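Local coordinates for protein chitinase (Jonesia denitrificans, PDB 5VG0) that binds copper through a histidine brace in this lytic polysaccharide monooxygenase domain, one piece of a larger protein that probably breaks down chitin, at residues D6-Q11 with P60-A65; A12-G17 with G24-E29; A50-D53 with P58-T61; T82-Y85 with Q90-Q93; Y85-Q90 with D112-E117. All blocks are in the same frame, centred on the assembly; numbering follows the deposited sequence.

Contact 1 of 5, residues D6-Q11 with P60-A65; sequences DPPSRQ and PTTEIA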
# COMPACT_ATOMS: atom_id res chain seq x y z
N ASP A 6 -3.13 -2.86 7.88
CA ASP A 6 -3.75 -1.94 8.82
C ASP A 6 -3.01 -0.60 8.75
O ASP A 6 -1.81 -0.55 8.88
CB ASP A 6 -3.67 -2.49 10.23
CG ASP A 6 -4.43 -1.64 11.21
OD1 ASP A 6 -5.59 -1.29 10.91
OD2 ASP A 6 -3.87 -1.31 12.27
N PRO A 7 -3.73 0.50 8.47
CA PRO A 7 -5.11 0.54 7.98
C PRO A 7 -5.16 -0.25 6.68
O PRO A 7 -4.19 -0.29 5.93
CB PRO A 7 -5.37 2.03 7.74
CG PRO A 7 -4.08 2.68 7.71
CD PRO A 7 -3.08 1.83 8.40
N PRO A 8 -6.28 -0.91 6.40
CA PRO A 8 -6.29 -1.83 5.26
C PRO A 8 -6.12 -1.13 3.93
O PRO A 8 -6.78 -0.13 3.63
CB PRO A 8 -7.66 -2.51 5.36
CG PRO A 8 -8.47 -1.65 6.20
CD PRO A 8 -7.54 -0.98 7.16
N SER A 9 -5.26 -1.70 3.09
CA SER A 9 -5.13 -1.28 1.72
C SER A 9 -6.34 -1.72 0.89
O SER A 9 -7.13 -2.59 1.28
CB SER A 9 -3.85 -1.88 1.12
OG SER A 9 -3.88 -3.29 1.21
N ARG A 10 -6.44 -1.15 -0.31
CA ARG A 10 -7.49 -1.56 -1.23
C ARG A 10 -7.45 -3.06 -1.48
O ARG A 10 -8.49 -3.73 -1.45
CB ARG A 10 -7.41 -0.74 -2.53
CG ARG A 10 -7.78 0.72 -2.34
CD ARG A 10 -7.83 1.47 -3.64
NE ARG A 10 -8.21 2.86 -3.40
CZ ARG A 10 -8.38 3.77 -4.33
NH1 ARG A 10 -8.23 3.49 -5.60
NH2 ARG A 10 -8.73 4.98 -3.95
N GLN A 11 -6.26 -3.62 -1.70
CA GLN A 11 -6.17 -5.05 -1.94
C GLN A 11 -6.55 -5.86 -0.70
O GLN A 11 -7.14 -6.93 -0.82
CB GLN A 11 -4.80 -5.47 -2.51
CG GLN A 11 -3.57 -5.02 -1.75
CD GLN A 11 -2.97 -3.77 -2.34
OE1 GLN A 11 -3.64 -2.74 -2.45
NE2 GLN A 11 -1.73 -3.86 -2.78
N PRO A 60 -14.14 1.47 0.80
CA PRO A 60 -14.28 1.86 2.21
C PRO A 60 -13.10 2.68 2.68
O PRO A 60 -11.98 2.50 2.23
CB PRO A 60 -14.33 0.50 2.93
CG PRO A 60 -14.72 -0.48 1.90
CD PRO A 60 -14.12 0.01 0.63
N THR A 61 -13.36 3.56 3.62
CA THR A 61 -12.31 4.37 4.22
C THR A 61 -12.15 3.99 5.69
O THR A 61 -13.09 3.52 6.34
CB THR A 61 -12.62 5.87 4.12
OG1 THR A 61 -13.84 6.16 4.80
CG2 THR A 61 -12.73 6.31 2.67
N THR A 62 -10.94 4.20 6.20
CA THR A 62 -10.64 3.97 7.60
C THR A 62 -10.38 5.30 8.29
O THR A 62 -9.60 6.12 7.79
CB THR A 62 -9.41 3.07 7.72
OG1 THR A 62 -9.64 1.87 6.99
CG2 THR A 62 -9.11 2.73 9.17
N GLU A 63 -11.00 5.50 9.44
CA GLU A 63 -10.77 6.69 10.23
C GLU A 63 -9.50 6.51 11.05
O GLU A 63 -9.34 5.52 11.77
CB GLU A 63 -11.94 6.93 11.18
CG GLU A 63 -13.24 7.26 10.46
CD GLU A 63 -14.45 7.35 11.38
OE1 GLU A 63 -14.28 7.35 12.62
OE2 GLU A 63 -15.58 7.42 10.85
N ILE A 64 -8.58 7.47 10.94
CA ILE A 64 -7.30 7.41 11.63
C ILE A 64 -6.98 8.78 12.19
O ILE A 64 -7.61 9.78 11.86
CB ILE A 64 -6.15 6.92 10.71
CG1 ILE A 64 -5.94 7.89 9.55
CG2 ILE A 64 -6.40 5.51 10.22
CD1 ILE A 64 -4.64 7.65 8.81
N ALA A 65 -5.96 8.82 13.04
CA ALA A 65 -5.40 10.05 13.58
C ALA A 65 -4.26 10.54 12.68
O ALA A 65 -3.84 9.86 11.74
CB ALA A 65 -4.91 9.79 14.99
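Thr-62 rests its two branches on two consecutive prolines. The Thr-62 and Pro-8 side chains cross obliquely, and Thr-62 OG1 comes 3.5 Å from Pro-8 CD. The same oxygen lies 3.8 Å from Pro-8 CG, so the ring carbons of Pro-8 pack beside a polar atom. The methyl takes the other proline: Thr-62 CG2 is 4.1 Å from Pro-7 CB. A chi1 of -56° puts CG2 anti to the backbone N, and this splits the branches between the two rings. Pro-7 is buried and follows a cis peptide bond, which turns the chain sharply at the end of strand 2-6. Here the first strand of the sandwich-like domain leads into helix 10-15, and the prolines meet the short strand 62-64. That strand runs parallel to strand 131-141, to which Thr-62 and Ile-64 bond through their backbones. Ser-9 caps the start of the helix. The packing is looser toward Ile-64, where CG2 stays 4.4 Å from Pro-7 CB. Thr-62 and Ile-64 are only partly exposed, but past Ile-64 the chain runs out to the exposed Ala-65. At the other end of the strand, the exposed Thr-61 points away from the prolines.

Contact 2 of 5, residues A12-G17 with G24-E29; sequences ALCASG and GQISYE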
# COMPACT_ATOMS: atom_id res chain seq x y z
N ALA A 12 -6.20 -5.36 0.50
CA ALA A 12 -6.61 -6.04 1.72
C ALA A 12 -8.12 -6.11 1.86
O ALA A 12 -8.68 -7.13 2.28
CB ALA A 12 -6.04 -5.33 2.94
N LEU A 13 -8.81 -5.03 1.51
CA LEU A 13 -10.26 -4.99 1.62
C LEU A 13 -10.90 -5.95 0.64
O LEU A 13 -11.89 -6.62 0.96
CB LEU A 13 -10.75 -3.56 1.41
CG LEU A 13 -10.34 -2.60 2.53
CD1 LEU A 13 -10.50 -1.16 2.08
CD2 LEU A 13 -11.10 -2.85 3.79
N CYS A 14 -10.35 -6.03 -0.57
CA CYS A 14 -10.83 -7.02 -1.52
C CYS A 14 -10.66 -8.44 -0.95
O CYS A 14 -11.58 -9.26 -1.00
CB CYS A 14 -10.06 -6.89 -2.84
SG CYS A 14 -10.45 -5.41 -3.78
N ALA A 15 -9.47 -8.74 -0.43
CA ALA A 15 -9.15 -10.09 0.02
C ALA A 15 -9.95 -10.48 1.26
O ALA A 15 -10.18 -11.66 1.50
CB ALA A 15 -7.65 -10.20 0.28
N SER A 16 -10.35 -9.52 2.07
CA SER A 16 -11.11 -9.76 3.28
C SER A 16 -12.61 -9.79 3.03
O SER A 16 -13.38 -10.01 3.97
CB SER A 16 -10.80 -8.68 4.32
OG SER A 16 -9.44 -8.74 4.70
N GLY A 17 -13.05 -9.57 1.80
CA GLY A 17 -14.47 -9.55 1.49
C GLY A 17 -15.18 -8.32 2.02
O GLY A 17 -16.39 -8.35 2.21
N GLY A 24 -12.18 -9.24 -8.53
CA GLY A 24 -11.48 -10.13 -9.41
C GLY A 24 -10.27 -10.79 -8.78
O GLY A 24 -10.26 -11.10 -7.59
N GLN A 25 -9.23 -10.96 -9.60
CA GLN A 25 -8.12 -11.81 -9.19
C GLN A 25 -7.40 -11.29 -7.96
O GLN A 25 -6.89 -12.09 -7.17
CB GLN A 25 -7.15 -12.01 -10.35
CG GLN A 25 -5.99 -12.95 -10.03
CD GLN A 25 -6.43 -14.34 -9.61
OE1 GLN A 25 -7.51 -14.81 -9.97
NE2 GLN A 25 -5.59 -15.00 -8.83
N ILE A 26 -7.36 -9.97 -7.75
CA ILE A 26 -6.62 -9.43 -6.61
C ILE A 26 -7.12 -9.99 -5.29
O ILE A 26 -6.36 -10.09 -4.33
CB ILE A 26 -6.63 -7.89 -6.63
CG1 ILE A 26 -5.71 -7.32 -5.54
CG2 ILE A 26 -8.02 -7.33 -6.44
CD1 ILE A 26 -4.25 -7.65 -5.75
N SER A 27 -8.41 -10.33 -5.21
CA SER A 27 -8.95 -10.82 -3.96
C SER A 27 -8.30 -12.10 -3.51
O SER A 27 -8.33 -12.40 -2.32
CB SER A 27 -10.44 -11.07 -4.13
OG SER A 27 -11.06 -9.85 -4.42
N TYR A 28 -7.71 -12.85 -4.43
CA TYR A 28 -7.06 -14.11 -4.12
C TYR A 28 -5.57 -13.98 -3.88
O TYR A 28 -4.95 -14.95 -3.44
CB TYR A 28 -7.32 -15.11 -5.25
CG TYR A 28 -8.80 -15.38 -5.42
CD1 TYR A 28 -9.46 -16.27 -4.60
CD2 TYR A 28 -9.54 -14.69 -6.36
CE1 TYR A 28 -10.82 -16.49 -4.73
CE2 TYR A 28 -10.89 -14.91 -6.50
CZ TYR A 28 -11.52 -15.81 -5.68
OH TYR A 28 -12.88 -16.05 -5.81
N GLU A 29 -4.97 -12.83 -4.18
CA GLU A 29 -3.53 -12.65 -4.02
C GLU A 29 -3.20 -11.19 -3.75
O GLU A 29 -2.53 -10.51 -4.55
CB GLU A 29 -2.77 -13.20 -5.22
CG GLU A 29 -3.22 -12.70 -6.55
CD GLU A 29 -2.38 -13.30 -7.65
OE1 GLU A 29 -1.13 -13.34 -7.51
OE2 GLU A 29 -2.95 -13.76 -8.65
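The carbonyl oxygen of Ser-27 is met by two carbons of Ala-15. Ala-15 CA offers a CA-H...O contact to Ser-27 O at 3.4 Å, with an angle of 139° at the hydrogen. The methyl carbon Ala-15 CB adds a second approach, 3.5 Å from Ser-27 O. The two backbones come very near here: Ala-15 CA and Ser-27 CA are 4.1 Å apart. One residue back in the helix, Cys-14 meets the Ser-27 side chain. The serine OG stands beside its own backbone N (chi1 -63°), and Ser-27 OG comes 3.5 Å from Cys-14 CB. Next to it the sulfur meets a branch methyl: Cys-14 SG is 4.1 Å from Ile-26 CG2. Cys-14 is bonded to Cys-23 by a disulfide, which closes the short loop between the two segments. The first segment is the last turn of helix 10-15, and it ends in a Schellman motif with Gly-17 at positive phi. The second segment coils through residues 25-28, with backbone bonds from Ser-27 N to Gly-24 O and from Tyr-28 N to Gln-25 O. In one of its two conformers Gln-25 NE2 donates to Glu-29 OE2 at 2.9 Å, meeting the carboxylate on its anti side. The other carboxylate oxygen, Glu-29 OE1, bonds to Ser-32. Ile-26 also packs on Val-33 and Phe-49. The two segments share no conventional hydrogen bond, so their fit probably rests on the disulfide and on close van der Waals contact.

Contact 3 of 5, residues A50-D53 with P58-T61; sequences AILD and PWPT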
# COMPACT_ATOMS: atom_id res chain seq x y z
N ALA A 50 -5.96 -3.55 -12.40
CA ALA A 50 -6.40 -2.20 -12.73
C ALA A 50 -7.57 -1.73 -11.87
O ALA A 50 -7.76 -0.52 -11.72
CB ALA A 50 -6.79 -2.11 -14.21
N ILE A 51 -8.37 -2.65 -11.32
CA ILE A 51 -9.48 -2.23 -10.47
C ILE A 51 -8.99 -1.37 -9.31
O ILE A 51 -9.74 -0.51 -8.82
CB ILE A 51 -10.25 -3.46 -9.97
CG1 ILE A 51 -11.53 -3.01 -9.24
CG2 ILE A 51 -9.38 -4.31 -9.05
CD1 ILE A 51 -12.70 -3.89 -9.40
N LEU A 52 -7.76 -1.58 -8.84
CA LEU A 52 -7.25 -0.82 -7.71
C LEU A 52 -7.12 0.65 -8.01
O LEU A 52 -7.01 1.45 -7.08
CB LEU A 52 -5.90 -1.37 -7.26
CG LEU A 52 -5.90 -2.83 -6.81
CD1 LEU A 52 -4.48 -3.28 -6.52
CD2 LEU A 52 -6.80 -3.04 -5.59
N ASP A 53 -7.09 1.04 -9.29
CA ASP A 53 -7.01 2.43 -9.69
C ASP A 53 -8.37 3.08 -9.90
O ASP A 53 -8.42 4.27 -10.19
CB ASP A 53 -6.23 2.56 -11.01
CG ASP A 53 -4.81 2.05 -10.94
OD1 ASP A 53 -4.15 2.27 -9.92
OD2 ASP A 53 -4.33 1.46 -11.94
N PRO A 58 -17.02 2.30 -4.66
CA PRO A 58 -17.21 2.76 -3.27
C PRO A 58 -16.21 2.11 -2.32
O PRO A 58 -16.53 1.24 -1.51
CB PRO A 58 -18.66 2.35 -2.99
CG PRO A 58 -18.86 1.14 -3.81
CD PRO A 58 -18.09 1.38 -5.08
N TRP A 59 -14.95 2.53 -2.44
CA TRP A 59 -13.90 2.00 -1.59
C TRP A 59 -14.18 2.40 -0.14
O TRP A 59 -14.37 3.58 0.13
CB TRP A 59 -12.53 2.55 -2.01
CG TRP A 59 -12.08 1.99 -3.32
CD1 TRP A 59 -12.08 2.61 -4.52
CD2 TRP A 59 -11.58 0.67 -3.55
NE1 TRP A 59 -11.60 1.77 -5.49
CE2 TRP A 59 -11.30 0.56 -4.92
CE3 TRP A 59 -11.33 -0.44 -2.73
CZ2 TRP A 59 -10.79 -0.60 -5.49
CZ3 TRP A 59 -10.82 -1.60 -3.30
CH2 TRP A 59 -10.57 -1.67 -4.66
N PRO A 60 -14.14 1.47 0.80
CA PRO A 60 -14.28 1.86 2.21
C PRO A 60 -13.10 2.68 2.68
O PRO A 60 -11.98 2.50 2.23
CB PRO A 60 -14.33 0.50 2.93
CG PRO A 60 -14.72 -0.48 1.90
CD PRO A 60 -14.12 0.01 0.63
N THR A 61 -13.36 3.56 3.62
CA THR A 61 -12.31 4.37 4.22
C THR A 61 -12.15 3.99 5.69
O THR A 61 -13.09 3.52 6.34
CB THR A 61 -12.62 5.87 4.12
OG1 THR A 61 -13.84 6.16 4.80
CG2 THR A 61 -12.73 6.31 2.67
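Trp-59, Leu-52 and Ile-51 make this contact, inside the long loop region between strands 34-36 and 62-64. Such extended loops beside the beta-sandwich core are a familiar feature of AA10 lytic polysaccharide monooxygenases. Trp-59 has the largest share of the buried surface. Its CG is anti to the carbonyl carbon (chi1 -70°), and this sends the indole from its own chain toward the 3-10 turn at 50-53. The six-membered end of the ring leads. Leu-52 crosses the Trp-59 side chain at about a right angle. Leu-52 leaves its backbone heading away from the tryptophan, yet Leu-52 CD2 ends 4.1 Å from Trp-59 CH2. Leu-52 CA itself is 4.2 Å from Trp-59 CZ2. Ile-51 contributes mainly through its backbone carbonyl, while its side chain stands farther off beside the same part of the ring. The polar end of the indole is used elsewhere: NE1 bonds to the carbonyl O of Asp-54. Arg-10 ties the two sides together, with a cation-pi contact on Trp-59 and a hydrogen bond from NH1 to Leu-52 O. Phe-21 meets the tryptophan ring edge-to-face. The 3-10 turn is closed by Asp-53 N donating to Ala-50 O. At the edge of the indole, near its plane, Ile-51 O lies 3.5 Å from Trp-59 CZ2.

Contact 4 of 5, residues T82-Y85 with Q90-Q93; sequences TWEY and QLHQ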
# COMPACT_ATOMS: atom_id res chain seq x y z
N THR A 82 14.08 1.21 -0.00
CA THR A 82 13.25 2.11 0.78
C THR A 82 11.78 1.71 0.74
O THR A 82 11.31 1.07 -0.20
CB THR A 82 13.36 3.56 0.29
OG1 THR A 82 13.01 3.62 -1.09
CG2 THR A 82 14.73 4.14 0.52
N TRP A 83 11.10 2.15 1.78
CA TRP A 83 9.64 2.20 1.85
C TRP A 83 9.27 3.67 1.72
O TRP A 83 9.70 4.50 2.52
CB TRP A 83 9.16 1.67 3.20
CG TRP A 83 9.72 0.34 3.60
CD1 TRP A 83 10.90 0.10 4.23
CD2 TRP A 83 9.11 -0.92 3.39
NE1 TRP A 83 11.06 -1.23 4.42
CE2 TRP A 83 9.97 -1.90 3.92
CE3 TRP A 83 7.90 -1.33 2.81
CZ2 TRP A 83 9.68 -3.25 3.87
CZ3 TRP A 83 7.61 -2.67 2.77
CH2 TRP A 83 8.49 -3.61 3.29
N GLU A 84 8.49 4.01 0.70
CA GLU A 84 8.10 5.38 0.44
C GLU A 84 6.60 5.52 0.65
O GLU A 84 5.83 4.71 0.14
CB GLU A 84 8.45 5.79 -0.98
CG GLU A 84 9.95 5.84 -1.24
CD GLU A 84 10.26 6.12 -2.69
OE1 GLU A 84 9.85 5.32 -3.54
OE2 GLU A 84 10.89 7.17 -2.96
N TYR A 85 6.20 6.54 1.37
CA TYR A 85 4.80 6.83 1.64
C TYR A 85 4.43 8.17 1.05
O TYR A 85 5.06 9.18 1.38
CB TYR A 85 4.52 6.81 3.14
CG TYR A 85 4.74 5.45 3.74
CD1 TYR A 85 3.74 4.51 3.73
CD2 TYR A 85 5.95 5.08 4.28
CE1 TYR A 85 3.92 3.25 4.25
CE2 TYR A 85 6.13 3.80 4.82
CZ TYR A 85 5.11 2.90 4.81
OH TYR A 85 5.23 1.63 5.32
N GLN A 90 2.08 12.88 -3.37
CA GLN A 90 3.29 13.63 -3.02
C GLN A 90 4.01 12.92 -1.89
O GLN A 90 3.41 12.46 -0.92
CB GLN A 90 2.94 15.05 -2.60
CG GLN A 90 2.71 16.02 -3.77
CD GLN A 90 1.44 15.73 -4.54
OE1 GLN A 90 0.34 15.80 -4.00
NE2 GLN A 90 1.58 15.39 -5.81
N LEU A 91 5.32 12.81 -2.02
CA LEU A 91 6.11 12.05 -1.08
C LEU A 91 6.03 12.70 0.30
O LEU A 91 6.26 13.90 0.46
CB LEU A 91 7.56 11.99 -1.56
CG LEU A 91 8.52 11.17 -0.71
CD1 LEU A 91 8.14 9.70 -0.67
CD2 LEU A 91 9.95 11.34 -1.23
N HIS A 92 5.74 11.87 1.30
CA HIS A 92 5.54 12.32 2.66
C HIS A 92 6.63 11.84 3.60
O HIS A 92 7.20 12.63 4.35
CB HIS A 92 4.16 11.82 3.13
CG HIS A 92 3.77 12.32 4.46
ND1 HIS A 92 3.30 13.60 4.66
CD2 HIS A 92 3.74 11.72 5.67
CE1 HIS A 92 3.02 13.77 5.94
NE2 HIS A 92 3.29 12.65 6.57
N GLN A 93 6.96 10.54 3.58
CA GLN A 93 7.99 9.97 4.43
C GLN A 93 8.67 8.82 3.71
O GLN A 93 8.03 8.10 2.96
CB GLN A 93 7.42 9.39 5.74
CG GLN A 93 7.17 10.41 6.80
CD GLN A 93 6.49 9.83 8.02
OE1 GLN A 93 5.37 10.17 8.30
NE2 GLN A 93 7.17 8.97 8.76
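A classic beta bulge interrupts the hairpin of strands 80-87 and 90-96, with His-92 and Gln-93 both set opposite Tyr-85. The carbonyl oxygen of Tyr-85 therefore takes two donors. His-92 N reaches Tyr-85 O at 2.8 Å, with an N-H...O angle of 155°. Gln-93 N gives Tyr-85 O a longer bond of 3.2 Å. Both donors lie in the carbonyl plane. In return, Tyr-85 N donates to Gln-93 O at 2.9 Å, nearly along the C=O axis, and this completes an antiparallel hydrogen-bonded pair. The bulge also leaves His-92 CB 3.3 Å from Tyr-85 O. The two short segments run at 118° to each other, well off antiparallel. The hairpin forms part of the mixed sheet of the domain, and strand 118-126 pairs with strand 80-87 as well. The Tyr-85 ring turns toward the three-stranded sheet, where its OH bonds with His-108 and Trp-72. The Gln-93 carbonyl O lies at the edge of this ring, near its plane, 3.9 Å from Tyr-85 CD2. Glu-84 and Leu-91 meet through their aliphatic parts. Leu-91 CG is anti to the backbone N (chi1 -177°), which carries CD1 toward Glu-84, and Leu-91 CD1 comes within 3.9 Å of Glu-84 CB. The same methyl, Leu-91 CD1, is 3.7 Å from Tyr-85 O. The Glu-84 carboxylate makes a salt bridge to Arg-123, while His-92 NE2 bonds to Thr-111 O and Gln-93 OE1 to Thr-111 N.

Contact 5 of 5, residues Y85-Q90 with D112-E117; sequences YFVDGQ and DLPTGE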
# COMPACT_ATOMS: atom_id res chain seq x y z
N TYR A 85 6.20 6.54 1.37
CA TYR A 85 4.80 6.83 1.64
C TYR A 85 4.43 8.17 1.05
O TYR A 85 5.06 9.18 1.38
CB TYR A 85 4.52 6.81 3.14
CG TYR A 85 4.74 5.45 3.74
CD1 TYR A 85 3.74 4.51 3.73
CD2 TYR A 85 5.95 5.08 4.28
CE1 TYR A 85 3.92 3.25 4.25
CE2 TYR A 85 6.13 3.80 4.82
CZ TYR A 85 5.11 2.90 4.81
OH TYR A 85 5.23 1.63 5.32
N PHE A 86 3.44 8.16 0.19
CA PHE A 86 2.92 9.34 -0.49
C PHE A 86 1.54 9.65 0.06
O PHE A 86 0.78 8.75 0.38
CB PHE A 86 2.78 9.08 -2.00
CG PHE A 86 4.06 8.78 -2.72
CD1 PHE A 86 4.64 7.52 -2.64
CD2 PHE A 86 4.67 9.74 -3.50
CE1 PHE A 86 5.83 7.26 -3.30
CE2 PHE A 86 5.85 9.47 -4.15
CZ PHE A 86 6.42 8.23 -4.05
N VAL A 87 1.22 10.93 0.16
CA VAL A 87 -0.13 11.37 0.50
C VAL A 87 -0.65 12.12 -0.72
O VAL A 87 -0.07 13.13 -1.13
CB VAL A 87 -0.14 12.24 1.76
CG1 VAL A 87 -1.54 12.79 2.02
CG2 VAL A 87 0.39 11.42 2.93
N ASP A 88 -1.72 11.61 -1.31
CA ASP A 88 -2.31 12.20 -2.52
C ASP A 88 -1.25 12.44 -3.59
O ASP A 88 -1.25 13.47 -4.27
CB ASP A 88 -3.07 13.47 -2.18
CG ASP A 88 -4.09 13.27 -1.10
OD1 ASP A 88 -4.75 12.21 -1.04
OD2 ASP A 88 -4.23 14.21 -0.30
N GLY A 89 -0.31 11.51 -3.74
CA GLY A 89 0.64 11.54 -4.83
C GLY A 89 1.93 12.28 -4.55
O GLY A 89 2.80 12.30 -5.43
N GLN A 90 2.08 12.88 -3.37
CA GLN A 90 3.29 13.63 -3.02
C GLN A 90 4.01 12.92 -1.89
O GLN A 90 3.41 12.46 -0.92
CB GLN A 90 2.94 15.05 -2.60
CG GLN A 90 2.71 16.02 -3.77
CD GLN A 90 1.44 15.73 -4.54
OE1 GLN A 90 0.34 15.80 -4.00
NE2 GLN A 90 1.58 15.39 -5.81
N ASP A 112 2.13 13.59 11.09
CA ASP A 112 1.84 14.83 10.38
C ASP A 112 1.03 14.57 9.11
O ASP A 112 1.22 15.21 8.09
CB ASP A 112 3.12 15.61 10.06
CG ASP A 112 2.86 16.99 9.50
OD1 ASP A 112 1.85 17.62 9.86
OD2 ASP A 112 3.70 17.45 8.71
N LEU A 113 0.07 13.65 9.20
CA LEU A 113 -0.85 13.45 8.08
C LEU A 113 -1.90 14.57 8.08
O LEU A 113 -2.41 14.94 9.13
CB LEU A 113 -1.55 12.11 8.20
CG LEU A 113 -0.64 10.90 8.07
CD1 LEU A 113 -1.39 9.63 8.38
CD2 LEU A 113 -0.02 10.80 6.70
N PRO A 114 -2.22 15.11 6.91
CA PRO A 114 -3.21 16.19 6.84
C PRO A 114 -4.60 15.67 7.17
O PRO A 114 -4.95 14.53 6.86
CB PRO A 114 -3.12 16.65 5.39
CG PRO A 114 -2.68 15.43 4.65
CD PRO A 114 -1.74 14.72 5.57
N THR A 115 -5.41 16.53 7.78
CA THR A 115 -6.76 16.12 8.13
C THR A 115 -7.64 16.03 6.88
O THR A 115 -7.35 16.63 5.84
CB THR A 115 -7.39 17.05 9.17
OG1 THR A 115 -7.51 18.38 8.65
CG2 THR A 115 -6.58 17.08 10.46
N GLY A 116 -8.73 15.29 7.02
CA GLY A 116 -9.66 15.09 5.93
C GLY A 116 -9.43 13.79 5.20
O GLY A 116 -8.74 12.89 5.66
N GLU A 117 -10.05 13.69 4.03
CA GLU A 117 -10.00 12.48 3.22
C GLU A 117 -8.75 12.49 2.35
O GLU A 117 -8.51 13.45 1.61
CB GLU A 117 -11.23 12.42 2.31
CG GLU A 117 -12.55 12.43 3.05
CD GLU A 117 -13.73 12.66 2.12
OE1 GLU A 117 -13.72 12.09 1.01
OE2 GLU A 117 -14.64 13.41 2.50
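Val-87 sets one methyl against Leu-113 and the other against Pro-114. Val-87 CG2 meets Leu-113 CD2 at 3.8 Å, and these two side chains lie slantwise to each other. The other methyl, Val-87 CG1, points at the CG corner of Pro-114, 3.9 Å away. It stays almost as near the next ring atom, with Pro-114 CD 4.0 Å from Val-87 CG1. Chi1 of Val-87 is 175°, which sets CG1 anti to the backbone N and leaves CG2 beside it. One branch thus serves each neighbour. Leu-113 does not aim straight at the valine, but its CD2 methyl does the touching. The contact is purely apolar, with Leu-113 buried and Pro-114 more open to solvent. Val-87 opens a type I' turn that closes the hairpin at Gln-90. Two backbone bonds hold the turn: Val-87 N donates to Gln-90 O at 2.9 Å, and Gln-90 N returns to Val-87 O at 3.1 Å. Asp-88 points toward the loop without touching it. Its carboxylate is taken up by His-118 ND1 and Thr-119 N at the start of strand 118-126. The loop 112-117 carries the chain from strand 105-110, in the three-stranded sheet, to strand 118-126, in the mixed sheet, and turns a corner at Glu-117. Val-87 and Leu-113 both also pack on His-92, so the contact sits where the hairpin end of strands 80-87 and 90-96 meets this crossing loop.

In the fold
All five contacts are partly buried. Each joins a buried residue (Pro-7, Cys-14, Leu-52, Tyr-85, Leu-113) to more open ones, and contact 4 includes the exposed Gln-90 and Leu-91. Contacts 1, 2 and 3 touch one another round helix 10-15 and the long loops that follow it: Gln-11 of contact 1 packs on Ile-26 of contact 2, and the Cys-14 sulfur on Trp-59. Contacts 4 and 5 share Tyr-85 and Gln-90, and His-92 of contact 4 packs on contact 5. Contact 4 alone bonds across its segments through the backbone, as two strands of one sheet do. The others are mainly apolar. Ile-64 against Leu-113 links the two groups.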